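Local coordinates for protein transcriptional activator ToxR (Vibrio vulnificus, PDB 6UTC) that activates transcription from the inner membrane and, through the periplasmic domain described here, probably senses bile salts and interacts with its partner ToxS, at residues Q37-S42 and N71-N76; R44-K49 and L75-T80. One frame throughout, in Å; residues are numbered along the deposited sequence. Where two conformers were deposited one is given.

Contact 1: residues Q37-S42 and N71-N76; sequences QAWMPS and NQLILN. With SO4 (sulfate ion), chain B.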
loop_
_atom_site.group_PDB
_atom_site.type_symbol
_atom_site.label_atom_id
_atom_site.label_comp_id
_atom_site.label_asym_id
_atom_site.label_seq_id
_atom_site.Cartn_x
_atom_site.Cartn_y
_atom_site.Cartn_z
ATOM N N GLN A 37 -6.825 9.045 -5.973
ATOM C CA GLN A 37 -5.791 10.081 -5.950
ATOM C C GLN A 37 -5.723 10.823 -4.612
ATOM O O GLN A 37 -4.629 11.150 -4.129
ATOM C CB GLN A 37 -6.008 11.057 -7.117
ATOM C CG GLN A 37 -5.034 12.227 -7.157
ATOM C CD GLN A 37 -3.588 11.788 -7.271
ATOM O OE1 GLN A 37 -3.271 10.827 -7.973
ATOM N NE2 GLN A 37 -2.700 12.489 -6.571
ATOM N N ALA A 38 -6.869 11.073 -3.983
ATOM C CA ALA A 38 -6.885 11.810 -2.723
ATOM C C ALA A 38 -6.123 11.097 -1.608
ATOM O O ALA A 38 -5.700 11.741 -0.642
ATOM C CB ALA A 38 -8.322 12.066 -2.271
ATOM N N TRP A 39 -5.957 9.788 -1.706
ATOM C CA TRP A 39 -5.240 9.034 -0.691
ATOM C C TRP A 39 -3.742 9.001 -0.921
ATOM O O TRP A 39 -3.021 8.466 -0.079
ATOM C CB TRP A 39 -5.755 7.594 -0.661
ATOM C CG TRP A 39 -7.117 7.453 -0.061
ATOM C CD1 TRP A 39 -8.322 7.508 -0.716
ATOM C CD2 TRP A 39 -7.418 7.211 1.313
ATOM N NE1 TRP A 39 -9.350 7.325 0.180
ATOM C CE2 TRP A 39 -8.821 7.124 1.429
ATOM C CE3 TRP A 39 -6.637 7.049 2.461
ATOM C CZ2 TRP A 39 -9.458 6.894 2.642
ATOM C CZ3 TRP A 39 -7.272 6.819 3.675
ATOM C CH2 TRP A 39 -8.670 6.738 3.750
ATOM N N MET A 40 -3.248 9.553 -2.026
ATOM C CA MET A 40 -1.842 9.343 -2.352
ATOM C C MET A 40 -0.866 9.836 -1.291
ATOM O O MET A 40 0.098 9.110 -1.020
ATOM C CB MET A 40 -1.492 9.818 -3.769
ATOM C CG MET A 40 -1.996 8.894 -4.889
ATOM S SD MET A 40 -1.501 7.142 -4.774
ATOM C CE MET A 40 0.273 7.254 -4.559
ATOM N N PRO A 41 -1.029 11.007 -0.665
ATOM C CA PRO A 41 -0.058 11.385 0.370
ATOM C C PRO A 41 -0.013 10.396 1.518
ATOM O O PRO A 41 1.074 10.098 2.032
ATOM C CB PRO A 41 -0.521 12.784 0.792
ATOM C CG PRO A 41 -1.194 13.309 -0.407
ATOM C CD PRO A 41 -1.929 12.129 -0.985
ATOM N N SER A 42 -1.171 9.853 1.913
ATOM C CA SER A 42 -1.198 8.829 2.952
ATOM C C SER A 42 -0.549 7.546 2.475
ATOM O O SER A 42 0.208 6.923 3.223
ATOM C CB SER A 42 -2.631 8.511 3.360
ATOM O OG SER A 42 -3.273 9.648 3.900
ATOM N N ASN A 71 -13.943 6.593 4.888
ATOM C CA ASN A 71 -12.774 7.035 5.632
ATOM C C ASN A 71 -11.733 5.942 5.838
ATOM O O ASN A 71 -10.788 6.151 6.600
ATOM C CB ASN A 71 -13.176 7.658 6.974
ATOM C CG ASN A 71 -13.847 6.669 7.905
ATOM O OD1 ASN A 71 -13.988 5.488 7.593
ATOM N ND2 ASN A 71 -14.270 7.157 9.067
ATOM N N GLN A 72 -11.875 4.798 5.169
ATOM C CA GLN A 72 -10.981 3.661 5.360
ATOM C C GLN A 72 -10.453 3.172 4.018
ATOM O O GLN A 72 -11.224 3.003 3.064
ATOM C CB GLN A 72 -11.693 2.516 6.078
ATOM C CG GLN A 72 -10.753 1.426 6.544
ATOM C CD GLN A 72 -11.351 0.549 7.635
ATOM O OE1 GLN A 72 -10.809 -0.509 7.956
ATOM N NE2 GLN A 72 -12.475 0.981 8.204
ATOM N N LEU A 73 -9.147 2.938 3.957
ATOM C CA LEU A 73 -8.466 2.397 2.790
ATOM C C LEU A 73 -7.785 1.088 3.168
ATOM O O LEU A 73 -7.216 0.972 4.259
ATOM C CB LEU A 73 -7.408 3.396 2.306
ATOM C CG LEU A 73 -6.667 3.015 1.015
ATOM C CD1 LEU A 73 -7.559 3.296 -0.195
ATOM C CD2 LEU A 73 -5.353 3.757 0.875
ATOM N N ILE A 74 -7.855 0.099 2.276
ATOM C CA ILE A 74 -7.171 -1.176 2.443
ATOM C C ILE A 74 -5.908 -1.160 1.596
ATOM O O ILE A 74 -5.958 -0.830 0.402
ATOM C CB ILE A 74 -8.081 -2.342 2.027
ATOM C CG1 ILE A 74 -9.458 -2.221 2.684
ATOM C CG2 ILE A 74 -7.417 -3.666 2.347
ATOM C CD1 ILE A 74 -9.406 -2.147 4.196
ATOM N N LEU A 75 -4.773 -1.503 2.202
ATOM C CA LEU A 75 -3.518 -1.665 1.473
ATOM C C LEU A 75 -3.018 -3.087 1.670
ATOM O O LEU A 75 -2.829 -3.529 2.809
ATOM C CB LEU A 75 -2.463 -0.684 1.980
ATOM C CG LEU A 75 -2.758 0.786 1.707
ATOM C CD1 LEU A 75 -1.753 1.686 2.413
ATOM C CD2 LEU A 75 -2.765 1.068 0.217
ATOM N N ASN A 76 -2.803 -3.795 0.576
ATOM C CA ASN A 76 -2.297 -5.161 0.616
ATOM C C ASN A 76 -0.875 -5.155 0.068
ATOM O O ASN A 76 -0.669 -4.966 -1.139
ATOM C CB ASN A 76 -3.213 -6.090 -0.176
ATOM C CG ASN A 76 -4.332 -6.659 0.682
ATOM O OD1 ASN A 76 -4.101 -7.557 1.493
ATOM N ND2 ASN A 76 -5.521 -6.121 0.545
HETATM S S SO4 B . -7.277 7.529 -9.814
HETATM O O1 SO4 B . -8.338 7.685 -10.806
HETATM O O2 SO4 B . -7.485 6.299 -9.057
HETATM O O3 SO4 B . -7.357 8.660 -8.882
HETATM O O4 SO4 B . -5.987 7.511 -10.492
#

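Contact 2: residues R44-K49 and L75-T80; sequences RQCVNK and LNYIHT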
loop_
_atom_site.group_PDB
_atom_site.type_symbol
_atom_site.label_atom_id
_atom_site.label_comp_id
_atom_site.label_asym_id
_atom_site.label_seq_id
_atom_site.Cartn_x
_atom_site.Cartn_y
_atom_site.Cartn_z
ATOM N N ARG A 44 1.751 7.202 0.203
ATOM C CA ARG A 44 3.196 7.396 0.118
ATOM C C ARG A 44 3.850 7.308 1.488
ATOM O O ARG A 44 4.919 6.708 1.637
ATOM C CB ARG A 44 3.518 8.736 -0.549
ATOM C CG ARG A 44 3.169 8.780 -2.031
ATOM C CD ARG A 44 3.350 10.181 -2.574
ATOM N NE ARG A 44 2.734 10.333 -3.892
ATOM C CZ ARG A 44 1.848 11.268 -4.197
ATOM N NH1 ARG A 44 1.465 12.173 -3.299
ATOM N NH2 ARG A 44 1.334 11.300 -5.419
ATOM N N GLN A 45 3.225 7.902 2.501
ATOM C CA GLN A 45 3.782 7.806 3.843
ATOM C C GLN A 45 3.781 6.369 4.327
ATOM O O GLN A 45 4.756 5.907 4.929
ATOM C CB GLN A 45 3.007 8.695 4.812
ATOM C CG GLN A 45 3.527 8.621 6.252
ATOM C CD GLN A 45 4.850 9.343 6.442
ATOM O OE1 GLN A 45 5.479 9.791 5.476
ATOM N NE2 GLN A 45 5.277 9.470 7.693
ATOM N N CYS A 46 2.698 5.643 4.059
ATOM C CA CYS A 46 2.607 4.248 4.472
ATOM C C CYS A 46 3.696 3.406 3.814
ATOM O O CYS A 46 4.375 2.621 4.481
ATOM C CB CYS A 46 1.218 3.711 4.139
ATOM S SG CYS A 46 0.829 2.131 4.932
ATOM N N VAL A 47 3.896 3.582 2.510
ATOM C CA VAL A 47 4.955 2.853 1.818
ATOM C C VAL A 47 6.319 3.225 2.387
ATOM O O VAL A 47 7.179 2.357 2.595
ATOM C CB VAL A 47 4.853 3.095 0.304
ATOM C CG1 VAL A 47 6.053 2.485 -0.440
ATOM C CG2 VAL A 47 3.524 2.532 -0.222
ATOM N N ASN A 48 6.535 4.517 2.661
ATOM C CA ASN A 48 7.783 4.963 3.292
ATOM C C ASN A 48 8.031 4.233 4.608
ATOM O O ASN A 48 9.130 3.719 4.852
ATOM C CB ASN A 48 7.695 6.475 3.540
ATOM C CG ASN A 48 8.855 7.024 4.386
ATOM O OD1 ASN A 48 8.896 6.851 5.610
ATOM N ND2 ASN A 48 9.778 7.708 3.734
ATOM N N LYS A 49 7.026 4.195 5.481
ATOM C CA LYS A 49 7.215 3.582 6.790
ATOM C C LYS A 49 7.354 2.070 6.677
ATOM O O LYS A 49 8.125 1.452 7.424
ATOM C CB LYS A 49 6.067 3.952 7.726
ATOM C CG LYS A 49 5.831 5.442 7.855
ATOM C CD LYS A 49 7.105 6.223 8.097
ATOM C CE LYS A 49 7.629 6.019 9.496
ATOM N NZ LYS A 49 8.780 6.938 9.768
ATOM N N LEU A 75 -4.773 -1.503 2.202
ATOM C CA LEU A 75 -3.518 -1.665 1.473
ATOM C C LEU A 75 -3.018 -3.087 1.670
ATOM O O LEU A 75 -2.829 -3.529 2.809
ATOM C CB LEU A 75 -2.463 -0.684 1.980
ATOM C CG LEU A 75 -2.758 0.786 1.707
ATOM C CD1 LEU A 75 -1.753 1.686 2.413
ATOM C CD2 LEU A 75 -2.765 1.068 0.217
ATOM N N ASN A 76 -2.803 -3.795 0.576
ATOM C CA ASN A 76 -2.297 -5.161 0.616
ATOM C C ASN A 76 -0.875 -5.155 0.068
ATOM O O ASN A 76 -0.669 -4.966 -1.139
ATOM C CB ASN A 76 -3.213 -6.090 -0.176
ATOM C CG ASN A 76 -4.332 -6.659 0.682
ATOM O OD1 ASN A 76 -4.101 -7.557 1.493
ATOM N ND2 ASN A 76 -5.521 -6.121 0.545
ATOM N N TYR A 77 0.094 -5.338 0.958
ATOM C CA TYR A 77 1.498 -5.398 0.573
ATOM C C TYR A 77 1.846 -6.809 0.140
ATOM O O TYR A 77 1.637 -7.766 0.899
ATOM C CB TYR A 77 2.365 -4.998 1.760
ATOM C CG TYR A 77 2.415 -3.509 1.985
ATOM C CD1 TYR A 77 3.333 -2.729 1.311
ATOM C CD2 TYR A 77 1.534 -2.889 2.856
ATOM C CE1 TYR A 77 3.390 -1.362 1.499
ATOM C CE2 TYR A 77 1.582 -1.513 3.053
ATOM C CZ TYR A 77 2.521 -0.768 2.374
ATOM O OH TYR A 77 2.575 0.601 2.562
ATOM N N ILE A 78 2.369 -6.937 -1.070
ATOM C CA ILE A 78 2.724 -8.223 -1.646
ATOM C C ILE A 78 4.232 -8.268 -1.824
ATOM O O ILE A 78 4.835 -7.335 -2.376
ATOM C CB ILE A 78 1.982 -8.465 -2.970
ATOM C CG1 ILE A 78 0.472 -8.522 -2.708
ATOM C CG2 ILE A 78 2.473 -9.753 -3.626
ATOM C CD1 ILE A 78 -0.391 -8.422 -3.949
ATOM N N HIS A 79 4.834 -9.330 -1.320
ATOM C CA HIS A 79 6.271 -9.543 -1.397
ATOM C C HIS A 79 6.604 -10.569 -2.473
ATOM O O HIS A 79 5.732 -11.202 -3.065
ATOM C CB HIS A 79 6.784 -9.984 -0.024
ATOM C CG HIS A 79 6.671 -8.914 1.010
ATOM N ND1 HIS A 79 7.753 -8.177 1.441
ATOM C CD2 HIS A 79 5.594 -8.420 1.662
ATOM C CE1 HIS A 79 7.343 -7.281 2.324
ATOM N NE2 HIS A 79 6.038 -7.402 2.470
ATOM N N THR A 80 7.901 -10.728 -2.732
ATOM C CA THR A 80 8.316 -11.849 -3.556
ATOM C C THR A 80 7.892 -13.148 -2.873
ATOM O O THR A 80 7.704 -13.202 -1.654
ATOM C CB THR A 80 9.836 -11.841 -3.746
ATOM O OG1 THR A 80 10.470 -12.021 -2.480
ATOM C CG2 THR A 80 10.310 -10.532 -4.384
#

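Contact 1: residues Q37-S42 and N71-N76
At the N-terminal approach to helix 40-52 of this alpha-beta periplasmic domain, a short 3-10 segment, residues 37-39, lays Trp39 over Leu73 of strand 72-78, an inner strand of the sheet, between strands 62-67 and 88-93. The evidence is a CH-pi contact: Leu73 CB stands 3.6 Å from the centroid of the Trp39 six-membered ring, only 9° off the ring normal. Leu73 CG is anti to the backbone N (chi1 -176°), which carries the branch back along the indole on the same side, until CD2 lies 3.9 Å from Trp39 CE3. The indole face therefore spans both the CB and the methyl end of the leucine. The Trp39 ring is also tied at its polar edge, where NE1 is hydrogen-bonded to Gly68 O, so the buried nitrogen is satisfied and the rotation of the ring is restrained. At the start of the 3-10 segment, Gln37 N donates to sulfate O3 at 3.0 Å with a bent angle of 136°; Arg17 NH2 and Leu36 N are also hydrogen-bonded to this ion, probably from the crystallisation liquor. Near the plane of the indole, Trp39 CH2 approaches Asn71 O at 3.6 Å.

Contact 2: residues R44-K49 and L75-T80
Cys46, Val47, Leu75 and Tyr77 form the tight part of this contact, all four buried, where helix 44-49 faces the sheet. Leu75 CD1 touches Cys46 SG at 3.6 Å, while the Tyr77 hydroxyl end reaches the helix backbone, its OH 3.3 Å from Cys46 C. The same sulfur lies beside the tyrosine ring: SG is 5.3 Å from the ring centroid and 85° off the normal, an edge-on sulfur-aromatic contact. With chi1 at -166°, Cys46 SG turns back from the backbone N and lies on the Leu75 side of the Tyr77 hydroxyl, with SG and OH 3.3 Å apart. Val47 approaches that hydroxyl obliquely through one methyl, CG2 to OH 3.5 Å. The ring itself is further fixed by stacking on Tyr50.

The other side of the helix is looser and faces outward. Arg44, Gln45 and Asn48 point away from the strand, and the charged ends of Arg44 and Lys49 pair with Glu20 and Glu52. The axes of segments 44-49 and 75-78 pass 11.3 Å apart, with 36° between their directions, and leave the gap to be bridged by side chains. The arrangement is that of a helix packed on one face of a mixed beta sheet, here with the Cys46-Cys103 disulfide joining the helix to the C-terminal end of the domain.

In the fold
Both contacts join helix 40-52, or its 3-10 lead-in, to strand 72-78, and their centres lie about 11 Å apart. Leu75 and Asn76 belong to the strand segments of both, but Leu75 makes its close contact in 44-49/75-80. Contact 2 is the core one: its centre is about 4 Å from that of the chain, and all four touching residues are buried. Contact 1 has its centre about 8 Å from the centre of the chain and is only partly buried, with Asn71 exposed. The chemistry follows this placing. Near the centre, sulfur, methyl groups and a tyrosine hydroxyl meet beside a disulfide; farther from it, an indole covers an aliphatic side chain while the neighbouring backbone binds sulfate.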